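Autophagy protein 5 (Saccharomyces cerevisiae, PDB 2DYO) is required for autophagic vesicle formation and cytoplasm-to-vacuole transport, and for the selective degradation of mitochondria and of the nucleus in yeast. Local coordinates at residues E45-N50 with T141-F146; K145-Q150 with R274-F279; F156-S161 with H202-I207; V228-K233 with M264-L269. All coordinates share one frame; numbering follows the deposited sequence.

Interaction 1. Residues E45-N50 with T141-F146; sequences ETYLVN and TQAEKF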
loop_
_atom_site.group_PDB
_atom_site.type_symbol
_atom_site.label_atom_id
_atom_site.label_comp_id
_atom_site.label_asym_id
_atom_site.label_seq_id
_atom_site.Cartn_x
_atom_site.Cartn_y
_atom_site.Cartn_z
ATOM N N GLU A 45 -1.047 -3.870 3.655
ATOM C CA GLU A 45 0.227 -3.297 4.074
ATOM C C GLU A 45 1.454 -4.076 3.600
ATOM O O GLU A 45 2.153 -4.708 4.401
ATOM C CB GLU A 45 0.273 -3.173 5.599
ATOM C CG GLU A 45 -0.861 -2.358 6.214
ATOM C CD GLU A 45 -0.722 -0.858 6.010
ATOM O OE1 GLU A 45 -1.437 -0.120 6.716
ATOM O OE2 GLU A 45 0.080 -0.411 5.155
ATOM N N THR A 46 1.711 -4.025 2.298
ATOM C CA THR A 46 2.883 -4.679 1.727
ATOM C C THR A 46 3.044 -4.167 0.305
ATOM O O THR A 46 2.314 -3.269 -0.109
ATOM C CB THR A 46 2.739 -6.228 1.721
ATOM O OG1 THR A 46 4.009 -6.821 1.411
ATOM C CG2 THR A 46 1.710 -6.681 0.681
ATOM N N TYR A 47 4.003 -4.718 -0.434
ATOM C CA TYR A 47 4.222 -4.310 -1.819
ATOM C C TYR A 47 3.980 -5.504 -2.741
ATOM O O TYR A 47 4.281 -6.646 -2.379
ATOM C CB TYR A 47 5.664 -3.842 -2.051
ATOM C CG TYR A 47 6.069 -2.569 -1.336
ATOM C CD1 TYR A 47 5.344 -1.386 -1.492
ATOM C CD2 TYR A 47 7.225 -2.535 -0.562
ATOM C CE1 TYR A 47 5.775 -0.196 -0.894
ATOM C CE2 TYR A 47 7.659 -1.361 0.035
ATOM C CZ TYR A 47 6.940 -0.198 -0.134
ATOM O OH TYR A 47 7.407 0.960 0.445
ATOM N N LEU A 48 3.474 -5.238 -3.940
ATOM C CA LEU A 48 3.220 -6.304 -4.905
ATOM C C LEU A 48 4.512 -7.026 -5.270
ATOM O O LEU A 48 4.519 -8.214 -5.558
ATOM C CB LEU A 48 2.582 -5.728 -6.180
ATOM C CG LEU A 48 1.136 -5.220 -6.078
ATOM C CD1 LEU A 48 0.760 -4.511 -7.379
ATOM C CD2 LEU A 48 0.197 -6.379 -5.811
ATOM N N VAL A 49 5.607 -6.279 -5.266
ATOM C CA VAL A 49 6.913 -6.815 -5.605
ATOM C C VAL A 49 7.388 -7.924 -4.658
ATOM O O VAL A 49 8.275 -8.713 -5.002
ATOM C CB VAL A 49 7.927 -5.669 -5.691
ATOM C CG1 VAL A 49 8.687 -5.512 -4.396
ATOM C CG2 VAL A 49 8.824 -5.864 -6.899
ATOM N N ASN A 50 6.788 -8.010 -3.476
ATOM C CA ASN A 50 7.150 -9.065 -2.535
ATOM C C ASN A 50 6.662 -10.433 -3.025
ATOM O O ASN A 50 6.941 -11.467 -2.402
ATOM C CB ASN A 50 6.563 -8.765 -1.157
ATOM C CG ASN A 50 7.297 -7.640 -0.464
ATOM O OD1 ASN A 50 6.830 -7.074 0.524
ATOM N ND2 ASN A 50 8.478 -7.323 -0.978
ATOM N N THR A 141 16.831 -6.884 -2.946
ATOM C CA THR A 141 16.741 -5.947 -1.830
ATOM C C THR A 141 16.067 -4.657 -2.297
ATOM O O THR A 141 16.006 -3.679 -1.555
ATOM C CB THR A 141 18.128 -5.572 -1.276
ATOM O OG1 THR A 141 18.915 -4.994 -2.323
ATOM C CG2 THR A 141 18.838 -6.797 -0.714
ATOM N N GLN A 142 15.567 -4.662 -3.530
ATOM C CA GLN A 142 14.907 -3.487 -4.102
ATOM C C GLN A 142 13.807 -2.888 -3.222
ATOM O O GLN A 142 13.794 -1.677 -2.969
ATOM C CB GLN A 142 14.312 -3.821 -5.478
ATOM C CG GLN A 142 13.470 -2.687 -6.055
ATOM C CD GLN A 142 12.835 -3.029 -7.391
ATOM O OE1 GLN A 142 12.277 -4.113 -7.572
ATOM N NE2 GLN A 142 12.903 -2.096 -8.328
ATOM N N ALA A 143 12.877 -3.725 -2.773
ATOM C CA ALA A 143 11.772 -3.250 -1.939
ATOM C C ALA A 143 12.270 -2.761 -0.579
ATOM O O ALA A 143 11.927 -1.661 -0.141
ATOM C CB ALA A 143 10.745 -4.360 -1.752
ATOM N N GLU A 144 13.077 -3.578 0.088
ATOM C CA GLU A 144 13.611 -3.195 1.391
ATOM C C GLU A 144 14.353 -1.864 1.336
ATOM O O GLU A 144 14.160 -1.005 2.202
ATOM C CB GLU A 144 14.540 -4.288 1.930
ATOM C CG GLU A 144 15.306 -3.878 3.178
ATOM C CD GLU A 144 16.084 -5.030 3.795
ATOM O OE1 GLU A 144 16.542 -5.915 3.035
ATOM O OE2 GLU A 144 16.245 -5.036 5.037
ATOM N N LYS A 145 15.201 -1.684 0.326
ATOM C CA LYS A 145 15.955 -0.440 0.194
ATOM C C LYS A 145 15.024 0.757 0.045
ATOM O O LYS A 145 15.203 1.780 0.708
ATOM C CB LYS A 145 16.904 -0.496 -1.011
ATOM C CG LYS A 145 18.150 -1.351 -0.794
ATOM C CD LYS A 145 19.061 -0.746 0.266
ATOM C CE LYS A 145 20.332 -1.568 0.446
ATOM N NZ LYS A 145 21.194 -0.991 1.516
ATOM N N PHE A 146 14.033 0.632 -0.830
ATOM C CA PHE A 146 13.080 1.709 -1.061
ATOM C C PHE A 146 12.258 1.990 0.196
ATOM O O PHE A 146 12.054 3.141 0.581
ATOM C CB PHE A 146 12.121 1.344 -2.195
ATOM C CG PHE A 146 11.126 2.424 -2.513
ATOM C CD1 PHE A 146 11.455 3.456 -3.386
ATOM C CD2 PHE A 146 9.881 2.447 -1.888
ATOM C CE1 PHE A 146 10.564 4.495 -3.632
ATOM C CE2 PHE A 146 8.984 3.485 -2.130
ATOM C CZ PHE A 146 9.324 4.506 -2.998
#
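Val-49 and Ala-143 meet at the tight part of this contact, with Val-49 CG1 3.5 Å from Ala-143 CB. Two further groups converge on the same methyl: Asn-50 ND2 at 3.8 Å from Ala-143 CB, and the Tyr-47 ring, whose CD2 stands 4.1 Å from it. The first torsion of Val-49 (chi1 96°) lies well away from a staggered position, which may reflect close packing. Val-49 and Asn-50 sit on a short 3-10 segment, with Asn-50 N bonded to Tyr-47 O, and Tyr-47 on the loop just before it; the three face the first turn of helix 142-159. In terms of the fold, a loop of the N-terminal ubiquitin-like domain, between strand 37-43 and helix 52-59, is thereby joined to the alpha-helical bundle region; Trp-177 of helix 170-182 packs on both Asn-50 and Ala-143. The looser side belongs to the partly exposed Gln-142 and Phe-146. Gln-142 OE1 lies 3.9 Å from Val-49 CG2, while its amide is held by Ala-137 N and Pro-135 O. Tyr-47 OH approaches the rim of Phe-146 in the plane of that ring, 3.7 Å from Phe-146 CD2, the two side chains crossing at about a right angle.

Interaction 2. Residues K145-Q150 with R274-F279; sequences KFWFHQ and RSFDGF
The carbonyl oxygen of Phe-276 is gripped by two indole N-H groups, Trp-147 NE1 and, one helical turn on, that of Trp-151. The first bond measures 2.9 Å from Trp-147 NE1 to Phe-276 O, with 154° at the hydrogen; the oxygen lies near the indole plane, but the donor stands above the carbonyl plane. Beside this bond the five-membered ring of Trp-147 and the Phe-276 ring run nearly parallel (18°), yet are slid so far apart that they barely overlap, and the closest carbons are Trp-147 CD1 and Phe-276 CE1 at 3.5 Å. An alanine in place of Trp-147 would probably open a gap beside the Phe-276 ring and leave Phe-276 O with Trp-151 as its remaining indole donor. The acceptor belongs to a type I turn, Ser-275 to Gly-278, which links helix 266-273 to strand 280-286 of the C-terminal ubiquitin-like domain and here abuts the helical bundle region. At its exit Asp-277 forms an Asx turn, Phe-279 N bonding to Asp-277 OD2 at 3.0 Å. The other carboxylate oxygen binds Tyr-281 OH and takes a weak bond from the bundle, 3.3 Å from Gln-150 NE2 to Asp-277 OD1. Gln-150 NE2 also lies 3.8 Å from Phe-279 CD1, amide and ring planes 23° apart.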
loop_
_atom_site.group_PDB
_atom_site.type_symbol
_atom_site.label_atom_id
_atom_site.label_comp_id
_atom_site.label_asym_id
_atom_site.label_seq_id
_atom_site.Cartn_x
_atom_site.Cartn_y
_atom_site.Cartn_z
ATOM N N LYS A 145 15.201 -1.684 0.326
ATOM C CA LYS A 145 15.955 -0.440 0.194
ATOM C C LYS A 145 15.024 0.757 0.045
ATOM O O LYS A 145 15.203 1.780 0.708
ATOM C CB LYS A 145 16.904 -0.496 -1.011
ATOM C CG LYS A 145 18.150 -1.351 -0.794
ATOM C CD LYS A 145 19.061 -0.746 0.266
ATOM C CE LYS A 145 20.332 -1.568 0.446
ATOM N NZ LYS A 145 21.194 -0.991 1.516
ATOM N N PHE A 146 14.033 0.632 -0.830
ATOM C CA PHE A 146 13.080 1.709 -1.061
ATOM C C PHE A 146 12.258 1.990 0.196
ATOM O O PHE A 146 12.054 3.141 0.581
ATOM C CB PHE A 146 12.121 1.344 -2.195
ATOM C CG PHE A 146 11.126 2.424 -2.513
ATOM C CD1 PHE A 146 11.455 3.456 -3.386
ATOM C CD2 PHE A 146 9.881 2.447 -1.888
ATOM C CE1 PHE A 146 10.564 4.495 -3.632
ATOM C CE2 PHE A 146 8.984 3.485 -2.130
ATOM C CZ PHE A 146 9.324 4.506 -2.998
ATOM N N TRP A 147 11.773 0.921 0.813
ATOM C CA TRP A 147 10.945 1.016 2.009
ATOM C C TRP A 147 11.686 1.651 3.186
ATOM O O TRP A 147 11.139 2.501 3.895
ATOM C CB TRP A 147 10.467 -0.378 2.397
ATOM C CG TRP A 147 9.668 -0.423 3.655
ATOM C CD1 TRP A 147 8.352 -0.086 3.809
ATOM C CD2 TRP A 147 10.119 -0.884 4.931
ATOM N NE1 TRP A 147 7.955 -0.317 5.108
ATOM C CE2 TRP A 147 9.024 -0.802 5.818
ATOM C CE3 TRP A 147 11.350 -1.352 5.415
ATOM C CZ2 TRP A 147 9.117 -1.187 7.157
ATOM C CZ3 TRP A 147 11.443 -1.735 6.747
ATOM C CH2 TRP A 147 10.332 -1.647 7.603
ATOM N N PHE A 148 12.932 1.243 3.403
ATOM C CA PHE A 148 13.693 1.812 4.509
ATOM C C PHE A 148 13.958 3.294 4.246
ATOM O O PHE A 148 13.990 4.103 5.178
ATOM C CB PHE A 148 15.006 1.048 4.715
ATOM C CG PHE A 148 15.777 1.498 5.920
ATOM C CD1 PHE A 148 16.697 2.535 5.826
ATOM C CD2 PHE A 148 15.533 0.928 7.161
ATOM C CE1 PHE A 148 17.368 2.997 6.956
ATOM C CE2 PHE A 148 16.198 1.381 8.299
ATOM C CZ PHE A 148 17.112 2.418 8.195
ATOM N N HIS A 149 14.123 3.653 2.974
ATOM C CA HIS A 149 14.353 5.045 2.603
ATOM C C HIS A 149 13.077 5.855 2.866
ATOM O O HIS A 149 13.131 7.060 3.138
ATOM C CB HIS A 149 14.754 5.149 1.128
ATOM C CG HIS A 149 15.216 6.515 0.728
ATOM N ND1 HIS A 149 16.394 7.063 1.187
ATOM C CD2 HIS A 149 14.639 7.459 -0.052
ATOM C CE1 HIS A 149 16.523 8.289 0.709
ATOM N NE2 HIS A 149 15.471 8.553 -0.046
ATOM N N GLN A 150 11.929 5.186 2.780
ATOM C CA GLN A 150 10.647 5.830 3.056
ATOM C C GLN A 150 10.630 6.185 4.545
ATOM O O GLN A 150 10.283 7.301 4.928
ATOM C CB GLN A 150 9.476 4.880 2.766
ATOM C CG GLN A 150 9.096 4.700 1.298
ATOM C CD GLN A 150 8.626 5.988 0.649
ATOM O OE1 GLN A 150 9.435 6.834 0.259
ATOM N NE2 GLN A 150 7.312 6.151 0.541
ATOM N N ARG A 274 -1.780 5.594 9.453
ATOM C CA ARG A 274 -0.652 5.671 8.521
ATOM C C ARG A 274 -0.373 4.270 7.985
ATOM O O ARG A 274 -0.676 3.276 8.648
ATOM C CB ARG A 274 0.605 6.209 9.211
ATOM C CG ARG A 274 1.183 5.281 10.273
ATOM C CD ARG A 274 2.473 5.852 10.838
ATOM N NE ARG A 274 2.983 5.045 11.945
ATOM C CZ ARG A 274 4.071 5.340 12.648
ATOM N NH1 ARG A 274 4.774 6.426 12.363
ATOM N NH2 ARG A 274 4.452 4.550 13.645
ATOM N N SER A 275 0.194 4.195 6.786
ATOM C CA SER A 275 0.509 2.918 6.163
ATOM C C SER A 275 1.835 2.349 6.681
ATOM O O SER A 275 2.546 3.012 7.442
ATOM C CB SER A 275 0.544 3.079 4.644
ATOM O OG SER A 275 -0.719 3.525 4.162
ATOM N N PHE A 276 2.170 1.134 6.248
ATOM C CA PHE A 276 3.378 0.450 6.711
ATOM C C PHE A 276 4.716 1.053 6.278
ATOM O O PHE A 276 5.767 0.596 6.727
ATOM C CB PHE A 276 3.321 -1.037 6.320
ATOM C CG PHE A 276 3.819 -1.325 4.932
ATOM C CD1 PHE A 276 5.072 -1.906 4.735
ATOM C CD2 PHE A 276 3.039 -1.020 3.819
ATOM C CE1 PHE A 276 5.544 -2.176 3.444
ATOM C CE2 PHE A 276 3.498 -1.285 2.521
ATOM C CZ PHE A 276 4.756 -1.866 2.333
ATOM N N ASP A 277 4.687 2.064 5.413
ATOM C CA ASP A 277 5.926 2.710 4.988
ATOM C C ASP A 277 6.116 4.011 5.767
ATOM O O ASP A 277 7.025 4.788 5.481
ATOM C CB ASP A 277 5.922 2.997 3.484
ATOM C CG ASP A 277 4.838 3.974 3.067
ATOM O OD1 ASP A 277 4.854 4.377 1.886
ATOM O OD2 ASP A 277 3.973 4.332 3.900
ATOM N N GLY A 278 5.250 4.236 6.755
ATOM C CA GLY A 278 5.353 5.430 7.580
ATOM C C GLY A 278 4.566 6.643 7.116
ATOM O O GLY A 278 4.396 7.601 7.874
ATOM N N PHE A 279 4.087 6.614 5.880
ATOM C CA PHE A 279 3.313 7.730 5.346
ATOM C C PHE A 279 1.812 7.515 5.478
ATOM O O PHE A 279 1.318 6.388 5.361
ATOM C CB PHE A 279 3.625 7.961 3.859
ATOM C CG PHE A 279 4.857 8.784 3.610
ATOM C CD1 PHE A 279 6.103 8.182 3.481
ATOM C CD2 PHE A 279 4.769 10.168 3.502
ATOM C CE1 PHE A 279 7.247 8.951 3.244
ATOM C CE2 PHE A 279 5.905 10.943 3.265
ATOM C CZ PHE A 279 7.145 10.331 3.137
#

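Interaction 3. Residues F156-S161 with H202-I207; sequences FILNGS and HIPLII
Ile-157 and Leu-158, in the last turn of helix 142-159, pack on His-202 and Pro-204 at the approach to strand 205-208, where the chain enters the C-terminal ubiquitin-like domain. Pro-204 is the shared apolar surface. Ile-157 CG2, anti to its own backbone N, lies 3.5 Å from Pro-204 CG, and the two side chains slide past each other in opposite directions. Leu-158 instead crosses the proline at about a right angle, bringing Leu-158 CD2 to 3.6 Å from Pro-204 CD. The same Ile-157 methyl also meets the base of the histidine, 3.6 Å from His-202 CB, so one branch touches two residues of the incoming chain. Tyr-270 of helix 266-273 adds to this packing, touching both Leu-158 and Pro-204.

The polar part lies at the carbonyl of Ile-157. A water donates to Ile-157 O at 2.7 Å and is hydrogen-bonded to His-202 ND1 at an equal 2.7 Å, sitting in the plane of the imidazole at its edge. This bridge ties the ring to the helix end and would be expected to restrict its rotation. Just beyond, Gly-160 leaves the helix with positive phi (92°), while Gly-160 N still bonds Phe-156 O at 2.8 Å. Asn-159, one residue earlier, is held by Ile-195 O and Ser-196 OG. Pro-204 and Ile-206 in turn make backbone bonds to strand 280-286, the parallel neighbour of strand 205-208; such pairing of the first and last strands at the centre of the sheet is the hallmark of the ubiquitin-like beta-grasp fold.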
loop_
_atom_site.group_PDB
_atom_site.type_symbol
_atom_site.label_atom_id
_atom_site.label_comp_id
_atom_site.label_asym_id
_atom_site.label_seq_id
_atom_site.Cartn_x
_atom_site.Cartn_y
_atom_site.Cartn_z
ATOM N N PHE A 156 12.622 11.867 9.713
ATOM C CA PHE A 156 13.012 13.264 9.581
ATOM C C PHE A 156 11.808 14.202 9.635
ATOM O O PHE A 156 11.859 15.253 10.271
ATOM C CB PHE A 156 13.756 13.484 8.267
ATOM C CG PHE A 156 14.201 14.899 8.063
ATOM C CD1 PHE A 156 15.203 15.446 8.859
ATOM C CD2 PHE A 156 13.594 15.702 7.105
ATOM C CE1 PHE A 156 15.593 16.774 8.706
ATOM C CE2 PHE A 156 13.977 17.036 6.942
ATOM C CZ PHE A 156 14.980 17.572 7.745
ATOM N N ILE A 157 10.732 13.825 8.954
ATOM C CA ILE A 157 9.520 14.638 8.927
ATOM C C ILE A 157 8.879 14.709 10.314
ATOM O O ILE A 157 8.490 15.786 10.778
ATOM C CB ILE A 157 8.499 14.063 7.907
ATOM C CG1 ILE A 157 9.080 14.176 6.492
ATOM C CG2 ILE A 157 7.164 14.809 8.007
ATOM C CD1 ILE A 157 8.310 13.408 5.425
ATOM N N LEU A 158 8.792 13.561 10.980
ATOM C CA LEU A 158 8.197 13.482 12.311
ATOM C C LEU A 158 9.042 14.069 13.435
ATOM O O LEU A 158 8.520 14.780 14.295
ATOM C CB LEU A 158 7.879 12.026 12.667
ATOM C CG LEU A 158 6.740 11.329 11.922
ATOM C CD1 LEU A 158 6.745 9.845 12.278
ATOM C CD2 LEU A 158 5.406 11.964 12.302
ATOM N N ASN A 159 10.341 13.780 13.429
ATOM C CA ASN A 159 11.226 14.246 14.493
ATOM C C ASN A 159 12.099 15.467 14.211
ATOM O O ASN A 159 12.674 16.041 15.135
ATOM C CB ASN A 159 12.129 13.097 14.949
ATOM C CG ASN A 159 11.349 11.842 15.285
ATOM O OD1 ASN A 159 10.225 11.914 15.787
ATOM N ND2 ASN A 159 11.946 10.680 15.021
ATOM N N GLY A 160 12.200 15.864 12.949
ATOM C CA GLY A 160 13.039 17.000 12.616
ATOM C C GLY A 160 14.442 16.526 12.272
ATOM O O GLY A 160 15.260 17.290 11.759
ATOM N N SER A 161 14.721 15.258 12.568
ATOM C CA SER A 161 16.018 14.655 12.270
ATOM C C SER A 161 15.811 13.163 12.040
ATOM O O SER A 161 14.780 12.605 12.418
ATOM C CB SER A 161 17.004 14.856 13.427
ATOM O OG SER A 161 16.748 13.947 14.483
ATOM N N HIS A 202 5.980 17.584 11.935
ATOM C CA HIS A 202 5.299 17.703 10.643
ATOM C C HIS A 202 4.603 16.378 10.373
ATOM O O HIS A 202 4.961 15.361 10.958
ATOM C CB HIS A 202 6.290 17.969 9.506
ATOM C CG HIS A 202 6.849 19.357 9.488
ATOM N ND1 HIS A 202 8.065 19.678 10.053
ATOM C CD2 HIS A 202 6.368 20.503 8.954
ATOM C CE1 HIS A 202 8.309 20.963 9.865
ATOM N NE2 HIS A 202 7.295 21.488 9.201
ATOM N N ILE A 203 3.611 16.374 9.490
ATOM C CA ILE A 203 2.917 15.126 9.173
ATOM C C ILE A 203 3.313 14.579 7.800
ATOM O O ILE A 203 3.211 15.282 6.789
ATOM C CB ILE A 203 1.372 15.299 9.168
ATOM C CG1 ILE A 203 0.869 15.741 10.546
ATOM C CG2 ILE A 203 0.703 13.978 8.767
ATOM C CD1 ILE A 203 0.996 14.687 11.632
ATOM N N PRO A 204 3.782 13.318 7.753
ATOM C CA PRO A 204 4.179 12.671 6.500
ATOM C C PRO A 204 2.863 12.314 5.811
ATOM O O PRO A 204 2.278 11.256 6.075
ATOM C CB PRO A 204 4.926 11.417 6.967
ATOM C CG PRO A 204 5.391 11.776 8.365
ATOM C CD PRO A 204 4.190 12.503 8.911
ATOM N N LEU A 205 2.397 13.210 4.951
ATOM C CA LEU A 205 1.135 13.021 4.251
ATOM C C LEU A 205 1.276 13.053 2.738
ATOM O O LEU A 205 1.926 13.936 2.180
ATOM C CB LEU A 205 0.150 14.118 4.671
ATOM C CG LEU A 205 -1.198 14.171 3.942
ATOM C CD1 LEU A 205 -2.051 12.966 4.339
ATOM C CD2 LEU A 205 -1.927 15.482 4.302
ATOM N N ILE A 206 0.657 12.080 2.086
ATOM C CA ILE A 206 0.652 12.005 0.639
ATOM C C ILE A 206 -0.820 12.030 0.248
ATOM O O ILE A 206 -1.633 11.296 0.820
ATOM C CB ILE A 206 1.322 10.709 0.132
ATOM C CG1 ILE A 206 2.836 10.818 0.348
ATOM C CG2 ILE A 206 0.980 10.486 -1.345
ATOM C CD1 ILE A 206 3.624 9.583 -0.016
ATOM N N ILE A 207 -1.160 12.900 -0.696
ATOM C CA ILE A 207 -2.540 13.041 -1.161
ATOM C C ILE A 207 -2.609 12.660 -2.626
ATOM O O ILE A 207 -1.842 13.169 -3.434
ATOM C CB ILE A 207 -3.032 14.493 -1.010
ATOM C CG1 ILE A 207 -2.923 14.932 0.453
ATOM C CG2 ILE A 207 -4.475 14.600 -1.491
ATOM C CD1 ILE A 207 -3.261 16.404 0.694
HETATM O O HOH W 1 10.074 17.960 10.773
#

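Interaction 4. Residues V228-K233 with M264-L269; sequences VNPTLK and MLLYDL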
loop_
_atom_site.group_PDB
_atom_site.type_symbol
_atom_site.label_atom_id
_atom_site.label_comp_id
_atom_site.label_asym_id
_atom_site.label_seq_id
_atom_site.Cartn_x
_atom_site.Cartn_y
_atom_site.Cartn_z
ATOM N N VAL A 228 0.080 22.998 17.317
ATOM C CA VAL A 228 -1.259 23.011 16.735
ATOM C C VAL A 228 -1.861 21.614 16.672
ATOM O O VAL A 228 -1.163 20.614 16.831
ATOM C CB VAL A 228 -1.252 23.638 15.320
ATOM C CG1 VAL A 228 -0.876 25.120 15.413
ATOM C CG2 VAL A 228 -0.266 22.899 14.420
ATOM N N ASN A 229 -3.165 21.550 16.446
ATOM C CA ASN A 229 -3.870 20.274 16.401
ATOM C C ASN A 229 -4.936 20.378 15.309
ATOM O O ASN A 229 -6.131 20.322 15.586
ATOM C CB ASN A 229 -4.529 20.033 17.763
ATOM C CG ASN A 229 -4.952 18.593 17.969
ATOM O OD1 ASN A 229 -5.693 18.284 18.905
ATOM N ND2 ASN A 229 -4.477 17.703 17.112
ATOM N N PRO A 230 -4.509 20.516 14.046
ATOM C CA PRO A 230 -5.453 20.637 12.933
ATOM C C PRO A 230 -6.315 19.425 12.599
ATOM O O PRO A 230 -5.930 18.275 12.820
ATOM C CB PRO A 230 -4.552 21.032 11.762
ATOM C CG PRO A 230 -3.295 20.302 12.056
ATOM C CD PRO A 230 -3.119 20.526 13.558
ATOM N N THR A 231 -7.492 19.717 12.060
ATOM C CA THR A 231 -8.433 18.704 11.616
ATOM C C THR A 231 -8.226 18.651 10.100
ATOM O O THR A 231 -7.493 19.473 9.546
ATOM C CB THR A 231 -9.881 19.136 11.869
ATOM O OG1 THR A 231 -10.144 20.327 11.119
ATOM C CG2 THR A 231 -10.115 19.419 13.351
ATOM N N LEU A 232 -8.850 17.693 9.427
ATOM C CA LEU A 232 -8.711 17.622 7.973
ATOM C C LEU A 232 -9.242 18.908 7.344
ATOM O O LEU A 232 -8.679 19.415 6.373
ATOM C CB LEU A 232 -9.473 16.423 7.411
ATOM C CG LEU A 232 -8.851 15.048 7.669
ATOM C CD1 LEU A 232 -9.693 13.965 6.995
ATOM C CD2 LEU A 232 -7.420 15.022 7.125
ATOM N N LYS A 233 -10.330 19.435 7.898
ATOM C CA LYS A 233 -10.913 20.674 7.381
ATOM C C LYS A 233 -9.902 21.809 7.489
ATOM O O LYS A 233 -9.806 22.652 6.600
ATOM C CB LYS A 233 -12.172 21.046 8.165
ATOM C CG LYS A 233 -12.856 22.319 7.675
ATOM C CD LYS A 233 -13.605 22.072 6.371
ATOM C CE LYS A 233 -14.425 23.294 5.952
ATOM N NZ LYS A 233 -15.372 22.953 4.842
ATOM N N MET A 264 -12.190 15.072 11.556
ATOM C CA MET A 264 -11.158 14.188 12.095
ATOM C C MET A 264 -9.845 14.938 12.299
ATOM O O MET A 264 -9.417 15.703 11.434
ATOM C CB MET A 264 -10.938 13.001 11.152
ATOM C CG MET A 264 -9.654 12.235 11.410
ATOM S SD MET A 264 -9.933 10.495 11.752
ATOM C CE MET A 264 -9.678 10.482 13.517
ATOM N N LEU A 265 -9.215 14.716 13.448
ATOM C CA LEU A 265 -7.938 15.349 13.781
ATOM C C LEU A 265 -6.810 14.692 12.990
ATOM O O LEU A 265 -6.684 13.465 12.975
ATOM C CB LEU A 265 -7.649 15.207 15.277
ATOM C CG LEU A 265 -8.557 15.981 16.235
ATOM C CD1 LEU A 265 -8.307 15.528 17.677
ATOM C CD2 LEU A 265 -8.292 17.471 16.085
ATOM N N LEU A 266 -5.984 15.509 12.344
ATOM C CA LEU A 266 -4.879 15.001 11.538
ATOM C C LEU A 266 -3.882 14.158 12.334
ATOM O O LEU A 266 -3.411 13.133 11.847
ATOM C CB LEU A 266 -4.152 16.161 10.845
ATOM C CG LEU A 266 -3.098 15.767 9.806
ATOM C CD1 LEU A 266 -3.752 14.943 8.700
ATOM C CD2 LEU A 266 -2.456 17.026 9.226
ATOM N N TYR A 267 -3.547 14.578 13.549
ATOM C CA TYR A 267 -2.607 13.794 14.351
ATOM C C TYR A 267 -3.174 12.400 14.594
ATOM O O TYR A 267 -2.466 11.403 14.464
ATOM C CB TYR A 267 -2.335 14.457 15.704
ATOM C CG TYR A 267 -1.622 13.531 16.667
ATOM C CD1 TYR A 267 -0.299 13.152 16.448
ATOM C CD2 TYR A 267 -2.293 12.981 17.758
ATOM C CE1 TYR A 267 0.340 12.242 17.291
ATOM C CE2 TYR A 267 -1.666 12.073 18.608
ATOM C CZ TYR A 267 -0.351 11.708 18.368
ATOM O OH TYR A 267 0.271 10.808 19.208
ATOM N N ASP A 268 -4.453 12.341 14.961
ATOM C CA ASP A 268 -5.115 11.063 15.205
ATOM C C ASP A 268 -5.096 10.206 13.949
ATOM O O ASP A 268 -4.736 9.028 13.989
ATOM C CB ASP A 268 -6.568 11.284 15.628
ATOM C CG ASP A 268 -6.737 11.311 17.126
ATOM O OD1 ASP A 268 -6.422 10.288 17.772
ATOM O OD2 ASP A 268 -7.185 12.348 17.657
ATOM N N LEU A 269 -5.493 10.806 12.832
ATOM C CA LEU A 269 -5.529 10.095 11.565
ATOM C C LEU A 269 -4.154 9.504 11.261
ATOM O O LEU A 269 -4.030 8.310 10.992
ATOM C CB LEU A 269 -5.962 11.038 10.442
ATOM C CG LEU A 269 -6.240 10.391 9.084
ATOM C CD1 LEU A 269 -7.302 9.307 9.224
ATOM C CD2 LEU A 269 -6.686 11.457 8.108
HETATM O O HOH W 2 -4.120 17.219 14.611
#
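Leu-265 fits a hollow made by Asn-229 and Thr-231: its CD2 methyl lies 3.6 Å from Asn-229 O, and the same Leu-265 CD2 is 3.8 Å from Thr-231 CG2. The reciprocal bump is Leu-232, whose CD2 enters the groove between residues one helical turn apart. There Leu-232 CD2 is 4.0 Å from Leu-266 CD1 and 3.8 Å from Leu-269 CD2, crossing both side chains at about a right angle. An alanine at Leu-232 would probably leave this groove unfilled and deprive Leu-266 and Leu-269 of a packing partner. Between bump and hollow the backbones form a single antiparallel bridge, Thr-231 with Leu-265 as a non-hydrogen-bonded pair, which fastens a loop of the C-terminal ubiquitin-like domain to the start of helix 266-273. The flanking residues make the two bonds, Leu-266 N to Pro-230 O (2.8 Å, 163° at the hydrogen) and Leu-232 N to Met-264 O (2.9 Å). Pro-230 O has a second partner, a water that donates to it and accepts from Tyr-267 N at 2.9 Å. Asn-229 ND2 adds a weak bond to this water, and Thr-231 OG1 turns instead to Asp-234 N.

From the N terminus, interaction 1 closes the first long loop, bringing the N-terminal ubiquitin-like domain against the start of helix 142-159. Interaction 2 opens on that same helix, sharing Lys-145 and Phe-146, and closes at residues 274-279; Glu-45 OE2 reaches Phe-276 N, so the two contacts touch directly. Within the span of interaction 2 lie interactions 3 and 4, in series along the chain. Interaction 3 ties the far end of helix 142-159 to the entry of the C-terminal ubiquitin-like domain, and Phe-279 packs on Pro-204. Interaction 4 stays inside that domain and touches interaction 3 through Ile-203 and Leu-266. Helix 142-159 thus carries three contacts, reaching both ubiquitin-like domains.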